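Side-chain contacts in flavohemoprotein (Vibrio cholerae O1 biovar El Tor, PDB 4EH1), which probably detoxifies nitric oxide, converting it to nitrate with O2 and NAD(P)H by means of a heme-bearing globin domain and an FAD-containing reductase domain: residues Ile132-Ala137 / Ala159-Gln164; Lys154-Ala159 / Gln173-Arg178. All coordinates share one frame; numbering follows the deposited sequence.

This chain is the C-terminal reductase region alone, without the globin domain. Both contacts belong to its NAD-binding half, built round a parallel sheet, and their centres lie about 13 Å apart. Contact 1 pairs helix 126-138 with the start of helix 159-169; contact 2 pairs the loop before helix 159-169 with strand 172-177, which follows that helix. Along the chain the segments alternate: 132-137, 154-159, 159-164, 173-178. Ala-159 is common to both, and they also touch directly, Thr-162 CG2 lying 3.8 Å from Gln-173 OE1. Helix 159-169 is thus held through its first turns to a neighbouring helix and through its leading loop to the sheet, while both contacts border the second subunit.

Contact 1 (Ile132-Ala137 / Ala159-Gln164); sequences ILHTLA and AQETAQ
His-134 and Glu-161 supply the polar half of this helix pair. The imidazole gives its NE2 hydrogen to Glu-161 OE1 at 2.9 Å, in a nearly straight bond (167°). The carboxylate oxygen lies almost in the ring plane of His-134, at the ring's edge, but the bond reaches OE1 from above the carboxylate, whose plane is turned 67° from the ring. Glu-161 comes out to meet the ring because CG is anti to its backbone N (chi1 179°) and the chain stays extended beyond it. A glutamate suits this place because one oxygen can serve several donors: OE1 also forms a salt bridge with Arg-69 of strand 68-73 in the FAD-binding half and accepts a hydrogen bond from Gln-130. These neighbours would probably stabilise its negative charge. Histidine suits position 134 because it can donate from NE2 while its ring stacks on that of His-61.

The two helices lie side by side against the parallel sheet of the NAD-binding domain, in the α/β arrangement of the ferredoxin reductase family; the probable NADP(+)-binding residues, 123-128, run from the loop after strand 117-122 into the start of helix 126-138. The helix backbones come closest at Leu-133 and Thr-162, with CA atoms 8.1 Å apart.

Van der Waals packing occupies that closest approach. In the conformer given, Thr-162 turns OG1 and CG2 to Leu-133 CD1, at 3.9 and 4.1 Å, and OG1 is hydrogen-bonded to Gln-130. Leucine fits here since its other neighbours include Leu-119, Tyr-146, Leu-165 and Trp-171.

Contact 2 (Lys154-Ala159 / Gln173-Arg178); sequences KEHTFA and QQVWYR
Gln-173, at the start of the segment, reaches across through two waters. One accepts from its NE2 and donates to Ala-159 O at the helix start; the other donates to its OE1 and lies 2.8 Å from NE2 of His-156 in the loop, in that ring's plane. A primary amide suits this place, as its two ends serve both waters.

Two residues along, Val-175 meets the imidazole obliquely: its CG2 lies 3.8 Å from His-156 NE2, and CG1 is 3.9 Å from His-156 CE1. A compact branched side chain on the strand presents both its methyls to the ring. Ala-159 CB, from the first helix residue, lies over the centre of one ring face, 3.6 Å above its plane.

Tyr-177 ends the strand, its long side chain carrying a hydroxyl as far as His-156 ND1. The two atoms share a hydrogen bond of 2.8 Å. His-156 reaches this hydroxyl and the valine because its CG is anti to the backbone N (chi1 -176°).

The contact closes part of a beta-alpha-beta crossover, joining the loop that enters helix 159-169 to the following strand. Histidine suits this role: with a phenol on ND1 and water on NE2, both nitrogens are satisfied, which fixes the ring's rotation.

Contact 1 (Ile132-Ala137 / Ala159-Gln164)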
ATOM      1  N   ILE A 132      -6.292   9.407 -17.352  1.00 30.19           N
ATOM      2  CA  ILE A 132      -6.986  10.440 -18.106  1.00 24.24           C
ATOM      3  C   ILE A 132      -7.383  11.617 -17.210  1.00 31.62           C
ATOM      4  O   ILE A 132      -7.108  12.758 -17.558  1.00 28.26           O
ATOM      5  CB  ILE A 132      -8.198   9.879 -18.850  1.00 23.40           C
ATOM      6  CG1 ILE A 132      -7.737   8.819 -19.881  1.00 23.65           C
ATOM      7  CG2 ILE A 132      -8.978  11.018 -19.540  1.00 22.85           C
ATOM      8  CD1 ILE A 132      -8.879   8.157 -20.674  1.00 25.24           C
ATOM      9  N   LEU A 133      -7.998  11.343 -16.056  1.00 28.93           N
ATOM     10  CA  LEU A 133      -8.263  12.407 -15.102  1.00 26.62           C
ATOM     11  C   LEU A 133      -7.033  13.243 -14.802  1.00 26.41           C
ATOM     12  O   LEU A 133      -7.096  14.465 -14.821  1.00 26.86           O
ATOM     13  CB  LEU A 133      -8.729  11.847 -13.769  1.00 24.75           C
ATOM     14  CG  LEU A 133     -10.153  11.324 -13.681  1.00 32.62           C
ATOM     15  CD1 LEU A 133     -10.373  10.704 -12.286  1.00 21.48           C
ATOM     16  CD2 LEU A 133     -11.165  12.437 -13.992  1.00 29.27           C
ATOM     17  N   HIS A 134      -5.927  12.590 -14.465  1.00 25.44           N
ATOM     18  CA  HIS A 134      -4.729  13.353 -14.120  1.00 27.71           C
ATOM     19  C   HIS A 134      -4.217  14.216 -15.272  1.00 31.20           C
ATOM     20  O   HIS A 134      -3.759  15.353 -15.050  1.00 29.92           O
ATOM     21  CB  HIS A 134      -3.617  12.464 -13.576  1.00 25.57           C
ATOM     22  CG  HIS A 134      -3.807  12.077 -12.146  1.00 32.44           C
ATOM     23  ND1 HIS A 134      -3.752  12.994 -11.114  1.00 32.66           N
ATOM     24  CD2 HIS A 134      -4.044  10.871 -11.569  1.00 28.43           C
ATOM     25  CE1 HIS A 134      -3.937  12.370  -9.963  1.00 27.74           C
ATOM     26  NE2 HIS A 134      -4.134  11.084 -10.214  1.00 33.78           N
ATOM     27  N   THR A 135      -4.319  13.692 -16.494  1.00 29.47           N
ATOM     28  CA  THR A 135      -3.882  14.433 -17.691  1.00 23.50           C
ATOM     29  C   THR A 135      -4.777  15.651 -17.922  1.00 28.69           C
ATOM     30  O   THR A 135      -4.290  16.735 -18.206  1.00 26.72           O
ATOM     31  CB  THR A 135      -3.913  13.552 -18.972  1.00 22.59           C
ATOM     32  OG1 THR A 135      -3.123  12.395 -18.743  1.00 27.75           O
ATOM     33  CG2 THR A 135      -3.327  14.319 -20.175  1.00 26.93           C
ATOM     34  N   LEU A 136      -6.090  15.465 -17.788  1.00 33.35           N
ATOM     35  CA  LEU A 136      -7.029  16.557 -18.015  1.00 31.30           C
ATOM     36  C   LEU A 136      -6.887  17.611 -16.929  1.00 28.70           C
ATOM     37  O   LEU A 136      -7.131  18.772 -17.185  1.00 27.99           O
ATOM     38  CB  LEU A 136      -8.469  16.031 -18.077  1.00 23.18           C
ATOM     39  CG  LEU A 136      -8.738  15.057 -19.238  1.00 28.11           C
ATOM     40  CD1 LEU A 136     -10.214  14.596 -19.244  1.00 34.42           C
ATOM     41  CD2 LEU A 136      -8.400  15.641 -20.592  1.00 27.73           C
ATOM     42  N   ALA A 137      -6.496  17.200 -15.718  1.00 27.16           N
ATOM     43  CA  ALA A 137      -6.290  18.156 -14.625  1.00 29.22           C
ATOM     44  C   ALA A 137      -5.110  19.067 -14.965  1.00 33.98           C
ATOM     45  O   ALA A 137      -5.201  20.298 -14.891  1.00 36.85           O
ATOM     46  CB  ALA A 137      -6.019  17.435 -13.327  1.00 26.70           C
ATOM     47  N   ALA A 159     -10.856   6.456  -4.316  1.00 22.49           N
ATOM     48  CA  ALA A 159     -11.948   7.305  -3.826  1.00 25.55           C
ATOM     49  C   ALA A 159     -11.416   8.706  -3.482  1.00 27.75           C
ATOM     50  O   ALA A 159     -11.944   9.711  -3.943  1.00 22.81           O
ATOM     51  CB  ALA A 159     -12.620   6.698  -2.599  1.00 23.18           C
ATOM     52  N   GLN A 160     -10.351   8.751  -2.691  1.00 24.41           N
ATOM     53  CA  GLN A 160      -9.835  10.017  -2.174  1.00 27.95           C
ATOM     54  C   GLN A 160      -9.145  10.851  -3.258  1.00 29.15           C
ATOM     55  O   GLN A 160      -9.351  12.052  -3.367  1.00 25.69           O
ATOM     56  CB  GLN A 160      -8.864   9.770  -1.012  1.00 25.75           C
ATOM     57  CG  GLN A 160      -8.190  11.041  -0.496  1.00 33.71           C
ATOM     58  CD  GLN A 160      -9.203  12.034   0.084  1.00 45.35           C
ATOM     59  OE1 GLN A 160     -10.354  11.684   0.364  1.00 45.20           O
ATOM     60  NE2 GLN A 160      -8.772  13.271   0.272  1.00 55.74           N
ATOM     61  N   GLU A 161      -8.341  10.188  -4.070  1.00 26.27           N
ATOM     62  CA  GLU A 161      -7.557  10.881  -5.059  1.00 26.25           C
ATOM     63  C   GLU A 161      -8.493  11.513  -6.085  1.00 23.60           C
ATOM     64  O   GLU A 161      -8.303  12.655  -6.477  1.00 25.47           O
ATOM     65  CB  GLU A 161      -6.552   9.912  -5.682  1.00 29.17           C
ATOM     66  CG  GLU A 161      -5.640  10.484  -6.778  1.00 33.90           C
ATOM     67  CD  GLU A 161      -4.710   9.395  -7.374  1.00 46.95           C
ATOM     68  OE1 GLU A 161      -4.959   8.891  -8.488  1.00 38.91           O
ATOM     69  OE2 GLU A 161      -3.725   9.040  -6.714  1.00 47.50           O
ATOM     70  N   THR A 162      -9.523  10.777  -6.476  0.83 24.11           N
ATOM     71  CA  THR A 162     -10.488  11.274  -7.439  0.83 23.59           C
ATOM     72  C   THR A 162     -11.308  12.437  -6.863  0.83 25.95           C
ATOM     73  O   THR A 162     -11.541  13.429  -7.544  0.83 27.38           O
ATOM     74  CB  THR A 162     -11.380  10.114  -7.936  0.83 19.51           C
ATOM     75  OG1 THR A 162     -10.560   9.209  -8.672  0.83 24.91           O
ATOM     76  CG2 THR A 162     -12.515  10.586  -8.849  0.83 15.86           C
ATOM     77  N   ALA A 163     -11.720  12.317  -5.607  1.00 24.08           N
ATOM     78  CA  ALA A 163     -12.503  13.357  -4.952  1.00 29.18           C
ATOM     79  C   ALA A 163     -11.702  14.654  -4.966  1.00 28.36           C
ATOM     80  O   ALA A 163     -12.236  15.720  -5.251  1.00 27.74           O
ATOM     81  CB  ALA A 163     -12.843  12.969  -3.501  1.00 22.99           C
ATOM     82  N   GLN A 164     -10.412  14.547  -4.675  1.00 30.38           N
ATOM     83  CA  GLN A 164      -9.566  15.733  -4.646  1.00 29.53           C
ATOM     84  C   GLN A 164      -9.478  16.394  -6.015  1.00 24.76           C
ATOM     85  O   GLN A 164      -9.644  17.606  -6.111  1.00 27.49           O
ATOM     86  CB  GLN A 164      -8.177  15.425  -4.087  1.00 37.83           C
ATOM     87  CG  GLN A 164      -8.193  15.009  -2.621  1.00 51.00           C
ATOM     88  CD  GLN A 164      -6.807  15.102  -1.974  1.00 66.86           C
ATOM     89  OE1 GLN A 164      -6.435  14.281  -1.117  1.00 62.31           O
ATOM     90  NE2 GLN A 164      -6.038  16.115  -2.386  1.00 73.85           N
TER

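Contact 2 (Lys154-Ala159 / Gln173-Arg178)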
ATOM      1  N   LYS A 154     -15.616  -0.443   0.371  1.00 24.27           N
ATOM      2  CA  LYS A 154     -14.264  -1.017   0.436  1.00 29.57           C
ATOM      3  C   LYS A 154     -13.632  -1.294  -0.932  1.00 21.45           C
ATOM      4  O   LYS A 154     -12.419  -1.457  -1.043  1.00 21.62           O
ATOM      5  CB  LYS A 154     -14.216  -2.267   1.297  1.00 28.32           C
ATOM      6  CG  LYS A 154     -14.799  -3.531   0.660  1.00 31.13           C
ATOM      7  CD  LYS A 154     -14.435  -4.737   1.538  1.00 34.61           C
ATOM      8  CE  LYS A 154     -14.900  -6.063   0.904  1.00 40.16           C
ATOM      9  NZ  LYS A 154     -16.395  -6.165   0.822  1.00 41.82           N
ATOM     10  N   GLU A 155     -14.440  -1.362  -1.975  1.00 23.39           N
ATOM     11  CA  GLU A 155     -13.860  -1.589  -3.294  1.00 29.13           C
ATOM     12  C   GLU A 155     -13.815  -0.283  -4.116  1.00 26.49           C
ATOM     13  O   GLU A 155     -13.660  -0.305  -5.331  1.00 28.55           O
ATOM     14  CB  GLU A 155     -14.642  -2.687  -4.056  1.00 25.48           C
ATOM     15  CG  GLU A 155     -14.606  -4.039  -3.410  1.00 24.97           C
ATOM     16  CD  GLU A 155     -15.128  -5.169  -4.340  1.00 50.69           C
ATOM     17  OE1 GLU A 155     -14.793  -5.199  -5.554  1.00 45.34           O
ATOM     18  OE2 GLU A 155     -15.888  -6.037  -3.854  1.00 46.84           O
ATOM     19  N   HIS A 156     -13.987   0.853  -3.459  1.00 23.07           N
ATOM     20  CA  HIS A 156     -14.127   2.103  -4.193  1.00 20.94           C
ATOM     21  C   HIS A 156     -12.720   2.643  -4.556  1.00 28.77           C
ATOM     22  O   HIS A 156     -12.160   3.476  -3.846  1.00 27.39           O
ATOM     23  CB  HIS A 156     -14.893   3.100  -3.317  1.00 24.55           C
ATOM     24  CG  HIS A 156     -15.200   4.406  -3.987  1.00 22.45           C
ATOM     25  ND1 HIS A 156     -16.072   5.335  -3.444  1.00 25.62           N
ATOM     26  CD2 HIS A 156     -14.741   4.951  -5.136  1.00 23.85           C
ATOM     27  CE1 HIS A 156     -16.153   6.380  -4.245  1.00 22.12           C
ATOM     28  NE2 HIS A 156     -15.353   6.174  -5.279  1.00 27.90           N
ATOM     29  N   THR A 157     -12.162   2.168  -5.662  1.00 21.85           N
ATOM     30  CA  THR A 157     -10.785   2.473  -6.026  1.00 19.43           C
ATOM     31  C   THR A 157     -10.524   3.952  -6.310  1.00 22.79           C
ATOM     32  O   THR A 157     -11.285   4.578  -7.028  1.00 21.78           O
ATOM     33  CB  THR A 157     -10.434   1.660  -7.272  1.00 28.15           C
ATOM     34  OG1 THR A 157     -10.652   0.271  -6.986  1.00 33.09           O
ATOM     35  CG2 THR A 157      -8.971   1.908  -7.722  1.00 22.78           C
ATOM     36  N   PHE A 158      -9.448   4.502  -5.745  1.00 21.77           N
ATOM     37  CA  PHE A 158      -9.081   5.903  -5.919  1.00 21.98           C
ATOM     38  C   PHE A 158     -10.063   6.885  -5.308  1.00 26.29           C
ATOM     39  O   PHE A 158     -10.102   8.038  -5.754  1.00 29.44           O
ATOM     40  CB  PHE A 158      -8.951   6.261  -7.407  1.00 23.43           C
ATOM     41  CG  PHE A 158      -7.939   5.447  -8.137  1.00 19.29           C
ATOM     42  CD1 PHE A 158      -6.648   5.347  -7.663  1.00 21.47           C
ATOM     43  CD2 PHE A 158      -8.285   4.762  -9.301  1.00 27.77           C
ATOM     44  CE1 PHE A 158      -5.698   4.590  -8.366  1.00 27.48           C
ATOM     45  CE2 PHE A 158      -7.341   3.991  -9.995  1.00 23.96           C
ATOM     46  CZ  PHE A 158      -6.057   3.911  -9.519  1.00 25.12           C
ATOM     47  N   ALA A 159     -10.856   6.456  -4.316  1.00 22.49           N
ATOM     48  CA  ALA A 159     -11.948   7.305  -3.826  1.00 25.55           C
ATOM     49  C   ALA A 159     -11.416   8.706  -3.482  1.00 27.75           C
ATOM     50  O   ALA A 159     -11.944   9.711  -3.943  1.00 22.81           O
ATOM     51  CB  ALA A 159     -12.620   6.698  -2.599  1.00 23.18           C
ATOM     52  N   GLN A 173     -18.960  14.257 -10.604  1.00 27.89           N
ATOM     53  CA  GLN A 173     -18.880  12.813 -10.503  1.00 30.77           C
ATOM     54  C   GLN A 173     -20.152  12.224  -9.891  1.00 30.33           C
ATOM     55  O   GLN A 173     -20.847  12.885  -9.097  1.00 26.59           O
ATOM     56  CB  GLN A 173     -17.605  12.359  -9.771  1.00 30.64           C
ATOM     57  CG  GLN A 173     -17.718  12.174  -8.253  1.00 35.91           C
ATOM     58  CD  GLN A 173     -16.560  11.317  -7.676  1.00 31.34           C
ATOM     59  OE1 GLN A 173     -16.252  10.238  -8.184  1.00 28.94           O
ATOM     60  NE2 GLN A 173     -15.938  11.800  -6.610  1.00 30.70           N
ATOM     61  N   GLN A 174     -20.472  11.004 -10.310  1.00 23.25           N
ATOM     62  CA  GLN A 174     -21.505  10.206  -9.649  1.00 27.36           C
ATOM     63  C   GLN A 174     -20.922   8.811  -9.436  1.00 29.19           C
ATOM     64  O   GLN A 174     -20.339   8.233 -10.354  1.00 26.22           O
ATOM     65  CB  GLN A 174     -22.798  10.126 -10.476  1.00 28.80           C
ATOM     66  CG  GLN A 174     -23.921   9.297  -9.790  1.00 28.62           C
ATOM     67  CD  GLN A 174     -24.227   9.783  -8.360  1.00 35.70           C
ATOM     68  OE1 GLN A 174     -24.085   9.035  -7.368  1.00 36.48           O
ATOM     69  NE2 GLN A 174     -24.669  11.025  -8.255  1.00 28.62           N
ATOM     70  N   VAL A 175     -21.083   8.289  -8.225  1.00 22.71           N
ATOM     71  CA  VAL A 175     -20.662   6.938  -7.914  1.00 21.36           C
ATOM     72  C   VAL A 175     -21.857   5.986  -7.596  1.00 28.19           C
ATOM     73  O   VAL A 175     -22.821   6.398  -6.975  1.00 26.19           O
ATOM     74  CB  VAL A 175     -19.679   6.961  -6.748  1.00 28.28           C
ATOM     75  CG1 VAL A 175     -19.418   5.542  -6.233  1.00 29.54           C
ATOM     76  CG2 VAL A 175     -18.342   7.671  -7.188  1.00 22.04           C
ATOM     77  N   TRP A 176     -21.788   4.733  -8.058  1.00 21.77           N
ATOM     78  CA  TRP A 176     -22.778   3.698  -7.733  1.00 22.45           C
ATOM     79  C   TRP A 176     -22.103   2.540  -6.956  1.00 28.81           C
ATOM     80  O   TRP A 176     -20.994   2.102  -7.312  1.00 26.28           O
ATOM     81  CB  TRP A 176     -23.387   3.101  -9.007  1.00 22.50           C
ATOM     82  CG  TRP A 176     -24.350   3.971  -9.745  1.00 24.12           C
ATOM     83  CD1 TRP A 176     -25.697   3.879  -9.743  1.00 25.79           C
ATOM     84  CD2 TRP A 176     -24.021   5.055 -10.616  1.00 24.35           C
ATOM     85  NE1 TRP A 176     -26.234   4.843 -10.546  1.00 26.62           N
ATOM     86  CE2 TRP A 176     -25.232   5.573 -11.110  1.00 24.77           C
ATOM     87  CE3 TRP A 176     -22.814   5.643 -11.019  1.00 24.76           C
ATOM     88  CZ2 TRP A 176     -25.286   6.655 -11.989  1.00 25.01           C
ATOM     89  CZ3 TRP A 176     -22.863   6.704 -11.909  1.00 23.30           C
ATOM     90  CH2 TRP A 176     -24.097   7.194 -12.387  1.00 23.10           C
ATOM     91  N   TYR A 177     -22.758   2.054  -5.898  1.00 26.04           N
ATOM     92  CA  TYR A 177     -22.284   0.872  -5.170  1.00 24.54           C
ATOM     93  C   TYR A 177     -23.318  -0.195  -5.448  1.00 32.43           C
ATOM     94  O   TYR A 177     -24.525   0.011  -5.222  1.00 27.52           O
ATOM     95  CB  TYR A 177     -22.205   1.111  -3.656  1.00 27.16           C
ATOM     96  CG  TYR A 177     -21.084   2.005  -3.141  1.00 27.21           C
ATOM     97  CD1 TYR A 177     -20.007   2.379  -3.956  1.00 24.15           C
ATOM     98  CD2 TYR A 177     -21.094   2.459  -1.813  1.00 27.87           C
ATOM     99  CE1 TYR A 177     -18.976   3.196  -3.463  1.00 23.82           C
ATOM    100  CE2 TYR A 177     -20.079   3.283  -1.319  1.00 28.05           C
ATOM    101  CZ  TYR A 177     -19.014   3.649  -2.161  1.00 25.99           C
ATOM    102  OH  TYR A 177     -17.988   4.458  -1.674  1.00 26.55           O
ATOM    103  N   ARG A 178     -22.865  -1.325  -5.970  1.00 29.69           N
ATOM    104  CA  ARG A 178     -23.795  -2.404  -6.308  1.00 31.23           C
ATOM    105  C   ARG A 178     -24.438  -3.020  -5.063  1.00 34.70           C
ATOM    106  O   ARG A 178     -25.600  -3.391  -5.091  1.00 31.06           O
ATOM    107  CB  ARG A 178     -23.076  -3.508  -7.061  1.00 27.33           C
ATOM    108  CG  ARG A 178     -23.968  -4.583  -7.623  1.00 32.87           C
ATOM    109  CD  ARG A 178     -23.106  -5.709  -8.130  1.00 35.18           C
ATOM    110  NE  ARG A 178     -22.535  -6.487  -7.037  1.00 33.74           N
ATOM    111  CZ  ARG A 178     -21.561  -7.371  -7.202  1.00 34.43           C
ATOM    112  NH1 ARG A 178     -21.069  -7.585  -8.413  1.00 29.76           N
ATOM    113  NH2 ARG A 178     -21.090  -8.041  -6.168  1.00 32.18           N
TER
HETATM  114  O   HOH W   1     -14.470   8.094  -7.108  1.00 27.48           O
HETATM  115  O   HOH W   2     -14.267   9.847  -5.164  1.00 22.60           O